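Local coordinates for protein enoyl-CoA hydratase (Bacillus halodurans, PDB 3LKE) that probably catalyses the hydration of enoyl-CoA thioesters, as a member of the crotonase-like enoyl-CoA hydratase/isomerase family, at residues V94-T104 against K216-L227. Sequence-based numbering, arbitrary orientation.
Sequences VLEIFTSPKVT and KKLLKGKAAEEL
With CG anti to the backbone N (chi1 -170°), the ring of Phe98 swings from the last turn of helix 81-98 into a hole formed by Lys220, Ala223, Ala224 and Leu227, a knob-into-hole fit. Lys220 reaches it with a nearly straight chain that turns only at its end (chi4 -70°), which sets NZ over the ring centre in a cation-pi contact, 3.4 Å from NZ to the Phe98 ring centroid. The same NZ donates to Phe98 O at 2.9 Å, gripping side chain and carbonyl together. Leu227 CD2 lies over the opposite face, a CH-pi contact 4.0 Å from the Phe98 ring centroid, while Ala223 CB borders the ring edge. Beside the ring, Thr99 CG2 meets Ala224 CB at 3.6 Å, and Leu95 CD1 packs on Leu227 CD2. These contacts join helix 81-98 of the crotonase fold to the C-terminal helical region, where a type II' turn through Gly221 links helices 209-220 and 223-241; the segments 94-98 and 223-227 run antiparallel at 173°. Lys216, its chain bent at the third torsion, brings NZ to the connection leading into strand 103-108. This NZ donates to Lys102 O at 2.7 Å and, from above the carbonyl plane, to Ser100 O at 3.0 Å. A water bonded to Ile97 O and Thr104 OG1 accepts from the ammonium; Asp124 pairs its carboxylate with Lys216 and its backbone N with Thr104 OG1. A methionine in place of Lys216 would probably leave both carbonyls without this donor and remove the positive charge paired with Asp124. Tyr159 of a second subunit packs against Lys216 and Lys220.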
loop_
_atom_site.group_PDB
_atom_site.type_symbol
_atom_site.label_atom_id
_atom_site.label_comp_id
_atom_site.label_asym_id
_atom_site.label_seq_id
_atom_site.Cartn_x
_atom_site.Cartn_y
_atom_site.Cartn_z
ATOM N N VAL A 94 -15.344 -15.037 5.551
ATOM C CA VAL A 94 -14.455 -13.960 5.078
ATOM C C VAL A 94 -13.751 -14.326 3.764
ATOM O O VAL A 94 -13.698 -13.534 2.819
ATOM C CB VAL A 94 -13.391 -13.576 6.141
ATOM C CG1 VAL A 94 -12.383 -12.588 5.548
ATOM C CG2 VAL A 94 -14.059 -12.994 7.384
ATOM N N LEU A 95 -13.208 -15.534 3.714
ATOM C CA LEU A 95 -12.428 -15.978 2.567
ATOM C C LEU A 95 -13.322 -16.118 1.336
ATOM O O LEU A 95 -12.945 -15.729 0.237
ATOM C CB LEU A 95 -11.716 -17.295 2.900
ATOM C CG LEU A 95 -10.642 -17.773 1.922
ATOM C CD1 LEU A 95 -9.618 -16.679 1.684
ATOM C CD2 LEU A 95 -9.990 -19.048 2.472
ATOM N N GLU A 96 -14.521 -16.660 1.540
ATOM C CA GLU A 96 -15.494 -16.866 0.451
ATOM C C GLU A 96 -16.080 -15.574 -0.108
ATOM O O GLU A 96 -16.412 -15.493 -1.285
ATOM C CB GLU A 96 -16.616 -17.791 0.920
ATOM C CG GLU A 96 -16.114 -19.125 1.403
ATOM C CD GLU A 96 -16.254 -20.214 0.367
ATOM O OE1 GLU A 96 -16.641 -19.903 -0.785
ATOM O OE2 GLU A 96 -15.965 -21.377 0.712
ATOM N N ILE A 97 -16.195 -14.551 0.728
ATOM C CA ILE A 97 -16.541 -13.235 0.215
ATOM C C ILE A 97 -15.371 -12.727 -0.612
ATOM O O ILE A 97 -15.539 -12.345 -1.759
ATOM C CB ILE A 97 -16.832 -12.237 1.349
ATOM C CG1 ILE A 97 -18.084 -12.673 2.115
ATOM C CG2 ILE A 97 -17.023 -10.813 0.799
ATOM C CD1 ILE A 97 -18.327 -11.878 3.377
ATOM N N PHE A 98 -14.184 -12.753 -0.017
ATOM C CA PHE A 98 -12.999 -12.229 -0.674
ATOM C C PHE A 98 -12.765 -12.844 -2.048
ATOM O O PHE A 98 -12.375 -12.153 -2.983
ATOM C CB PHE A 98 -11.766 -12.462 0.193
ATOM C CG PHE A 98 -10.547 -11.741 -0.306
ATOM C CD1 PHE A 98 -10.388 -10.382 -0.080
ATOM C CD2 PHE A 98 -9.554 -12.423 -0.991
ATOM C CE1 PHE A 98 -9.254 -9.718 -0.533
ATOM C CE2 PHE A 98 -8.413 -11.753 -1.453
ATOM C CZ PHE A 98 -8.269 -10.410 -1.218
ATOM N N THR A 99 -12.987 -14.147 -2.167
ATOM C CA THR A 99 -12.711 -14.833 -3.423
ATOM C C THR A 99 -13.946 -14.920 -4.319
ATOM O O THR A 99 -13.943 -15.637 -5.320
ATOM C CB THR A 99 -12.161 -16.261 -3.204
ATOM O OG1 THR A 99 -13.075 -17.022 -2.399
ATOM C CG2 THR A 99 -10.792 -16.233 -2.513
ATOM N N SER A 100 -15.011 -14.215 -3.957
ATOM C CA SER A 100 -16.197 -14.208 -4.812
ATOM C C SER A 100 -15.871 -13.645 -6.189
ATOM O O SER A 100 -15.182 -12.633 -6.298
ATOM C CB SER A 100 -17.310 -13.376 -4.193
ATOM O OG SER A 100 -18.433 -13.315 -5.070
ATOM N N PRO A 101 -16.367 -14.300 -7.252
ATOM C CA PRO A 101 -16.257 -13.785 -8.625
ATOM C C PRO A 101 -17.270 -12.678 -8.933
ATOM O O PRO A 101 -17.155 -11.982 -9.949
ATOM C CB PRO A 101 -16.563 -15.018 -9.477
ATOM C CG PRO A 101 -17.511 -15.820 -8.621
ATOM C CD PRO A 101 -17.022 -15.623 -7.201
ATOM N N LYS A 102 -18.255 -12.511 -8.048
ATOM C CA LYS A 102 -19.295 -11.507 -8.225
ATOM C C LYS A 102 -18.864 -10.207 -7.581
ATOM O O LYS A 102 -18.017 -10.209 -6.682
ATOM C CB LYS A 102 -20.598 -11.970 -7.554
ATOM C CG LYS A 102 -20.924 -13.428 -7.801
ATOM C CD LYS A 102 -21.114 -13.680 -9.280
ATOM C CE LYS A 102 -21.501 -15.131 -9.551
ATOM N NZ LYS A 102 -21.806 -15.327 -10.998
ATOM N N VAL A 103 -19.437 -9.095 -8.026
ATOM C CA VAL A 103 -19.185 -7.833 -7.347
ATOM C C VAL A 103 -19.857 -7.916 -5.982
ATOM O O VAL A 103 -21.050 -8.221 -5.882
ATOM C CB VAL A 103 -19.729 -6.618 -8.108
ATOM C CG1 VAL A 103 -19.551 -5.370 -7.271
ATOM C CG2 VAL A 103 -19.045 -6.471 -9.476
ATOM N N THR A 104 -19.098 -7.636 -4.931
ATOM C CA THR A 104 -19.607 -7.773 -3.571
ATOM C C THR A 104 -19.740 -6.406 -2.889
ATOM O O THR A 104 -18.814 -5.594 -2.903
ATOM C CB THR A 104 -18.699 -8.708 -2.743
ATOM O OG1 THR A 104 -17.354 -8.209 -2.788
ATOM C CG2 THR A 104 -18.733 -10.103 -3.319
ATOM N N LYS A 216 -11.329 -9.393 -11.248
ATOM C CA LYS A 216 -11.108 -9.596 -9.823
ATOM C C LYS A 216 -9.943 -10.545 -9.551
ATOM O O LYS A 216 -9.106 -10.288 -8.684
ATOM C CB LYS A 216 -12.399 -10.079 -9.144
ATOM C CG LYS A 216 -13.459 -9.007 -9.100
ATOM C CD LYS A 216 -14.647 -9.466 -8.235
ATOM C CE LYS A 216 -14.231 -9.634 -6.778
ATOM N NZ LYS A 216 -15.456 -9.718 -5.903
ATOM N N LYS A 217 -9.884 -11.638 -10.305
ATOM C CA LYS A 217 -8.827 -12.626 -10.141
ATOM C C LYS A 217 -7.450 -11.984 -10.359
ATOM O O LYS A 217 -6.510 -12.205 -9.581
ATOM C CB LYS A 217 -9.055 -13.774 -11.130
ATOM C CG LYS A 217 -8.047 -14.913 -11.047
ATOM C CD LYS A 217 -8.214 -15.854 -12.243
ATOM C CE LYS A 217 -7.146 -16.939 -12.256
ATOM N NZ LYS A 217 -7.328 -17.893 -13.388
ATOM N N LEU A 218 -7.340 -11.180 -11.407
ATOM C CA LEU A 218 -6.065 -10.518 -11.710
ATOM C C LEU A 218 -5.694 -9.523 -10.615
ATOM O O LEU A 218 -4.565 -9.510 -10.116
ATOM C CB LEU A 218 -6.129 -9.817 -13.064
ATOM C CG LEU A 218 -6.129 -10.758 -14.273
ATOM C CD1 LEU A 218 -6.591 -10.018 -15.495
ATOM C CD2 LEU A 218 -4.746 -11.380 -14.490
ATOM N N LEU A 219 -6.652 -8.700 -10.220
ATOM C CA LEU A 219 -6.371 -7.665 -9.230
ATOM C C LEU A 219 -5.900 -8.246 -7.904
ATOM O O LEU A 219 -5.010 -7.693 -7.240
ATOM C CB LEU A 219 -7.607 -6.795 -9.011
ATOM C CG LEU A 219 -8.012 -5.858 -10.149
ATOM C CD1 LEU A 219 -9.333 -5.209 -9.813
ATOM C CD2 LEU A 219 -6.962 -4.774 -10.420
ATOM N N LYS A 220 -6.501 -9.364 -7.511
ATOM C CA LYS A 220 -6.164 -9.996 -6.245
ATOM C C LYS A 220 -4.846 -10.757 -6.274
ATOM O O LYS A 220 -4.190 -10.886 -5.254
ATOM C CB LYS A 220 -7.297 -10.913 -5.793
ATOM C CG LYS A 220 -8.512 -10.132 -5.347
ATOM C CD LYS A 220 -9.769 -11.015 -5.279
ATOM C CE LYS A 220 -10.984 -10.191 -4.893
ATOM N NZ LYS A 220 -10.911 -9.748 -3.476
ATOM N N GLY A 221 -4.472 -11.272 -7.438
ATOM C CA GLY A 221 -3.202 -11.968 -7.556
ATOM C C GLY A 221 -3.115 -13.092 -6.542
ATOM O O GLY A 221 -3.968 -13.982 -6.516
ATOM N N LYS A 222 -2.096 -13.035 -5.686
ATOM C CA LYS A 222 -1.852 -14.073 -4.690
ATOM C C LYS A 222 -2.482 -13.769 -3.328
ATOM O O LYS A 222 -2.263 -14.501 -2.361
ATOM C CB LYS A 222 -0.343 -14.267 -4.512
ATOM C CG LYS A 222 0.365 -14.671 -5.788
ATOM C CD LYS A 222 -0.167 -16.003 -6.298
ATOM C CE LYS A 222 0.368 -16.319 -7.693
ATOM N NZ LYS A 222 1.859 -16.334 -7.726
ATOM N N ALA A 223 -3.258 -12.692 -3.256
ATOM C CA ALA A 223 -3.793 -12.223 -1.984
ATOM C C ALA A 223 -4.684 -13.249 -1.283
ATOM O O ALA A 223 -4.674 -13.352 -0.061
ATOM C CB ALA A 223 -4.534 -10.900 -2.171
ATOM N N ALA A 224 -5.448 -14.019 -2.047
ATOM C CA ALA A 224 -6.353 -14.973 -1.413
ATOM C C ALA A 224 -5.579 -16.013 -0.603
ATOM O O ALA A 224 -6.008 -16.416 0.480
ATOM C CB ALA A 224 -7.246 -15.640 -2.448
ATOM N N GLU A 225 -4.434 -16.450 -1.123
ATOM C CA GLU A 225 -3.620 -17.433 -0.414
ATOM C C GLU A 225 -3.030 -16.811 0.847
ATOM O O GLU A 225 -2.983 -17.439 1.912
ATOM C CB GLU A 225 -2.503 -17.964 -1.314
ATOM C CG GLU A 225 -1.589 -18.957 -0.625
ATOM C CD GLU A 225 -2.346 -20.150 -0.071
ATOM O OE1 GLU A 225 -3.258 -20.650 -0.769
ATOM O OE2 GLU A 225 -2.024 -20.587 1.058
ATOM N N GLU A 226 -2.588 -15.566 0.720
ATOM C CA GLU A 226 -2.054 -14.828 1.848
ATOM C C GLU A 226 -3.093 -14.606 2.941
ATOM O O GLU A 226 -2.780 -14.704 4.126
ATOM C CB GLU A 226 -1.477 -13.496 1.373
ATOM C CG GLU A 226 -0.364 -13.688 0.375
ATOM C CD GLU A 226 0.682 -14.669 0.868
ATOM O OE1 GLU A 226 1.317 -14.393 1.912
ATOM O OE2 GLU A 226 0.867 -15.722 0.213
ATOM N N LEU A 227 -4.317 -14.283 2.538
ATOM C CA LEU A 227 -5.408 -14.098 3.491
ATOM C C LEU A 227 -5.688 -15.423 4.198
ATOM O O LEU A 227 -5.860 -15.483 5.426
ATOM C CB LEU A 227 -6.669 -13.594 2.769
ATOM C CG LEU A 227 -7.953 -13.543 3.607
ATOM C CD1 LEU A 227 -7.725 -12.740 4.903
ATOM C CD2 LEU A 227 -9.089 -12.961 2.781
HETATM O O HOH W 1 -15.270 -9.997 -3.028
#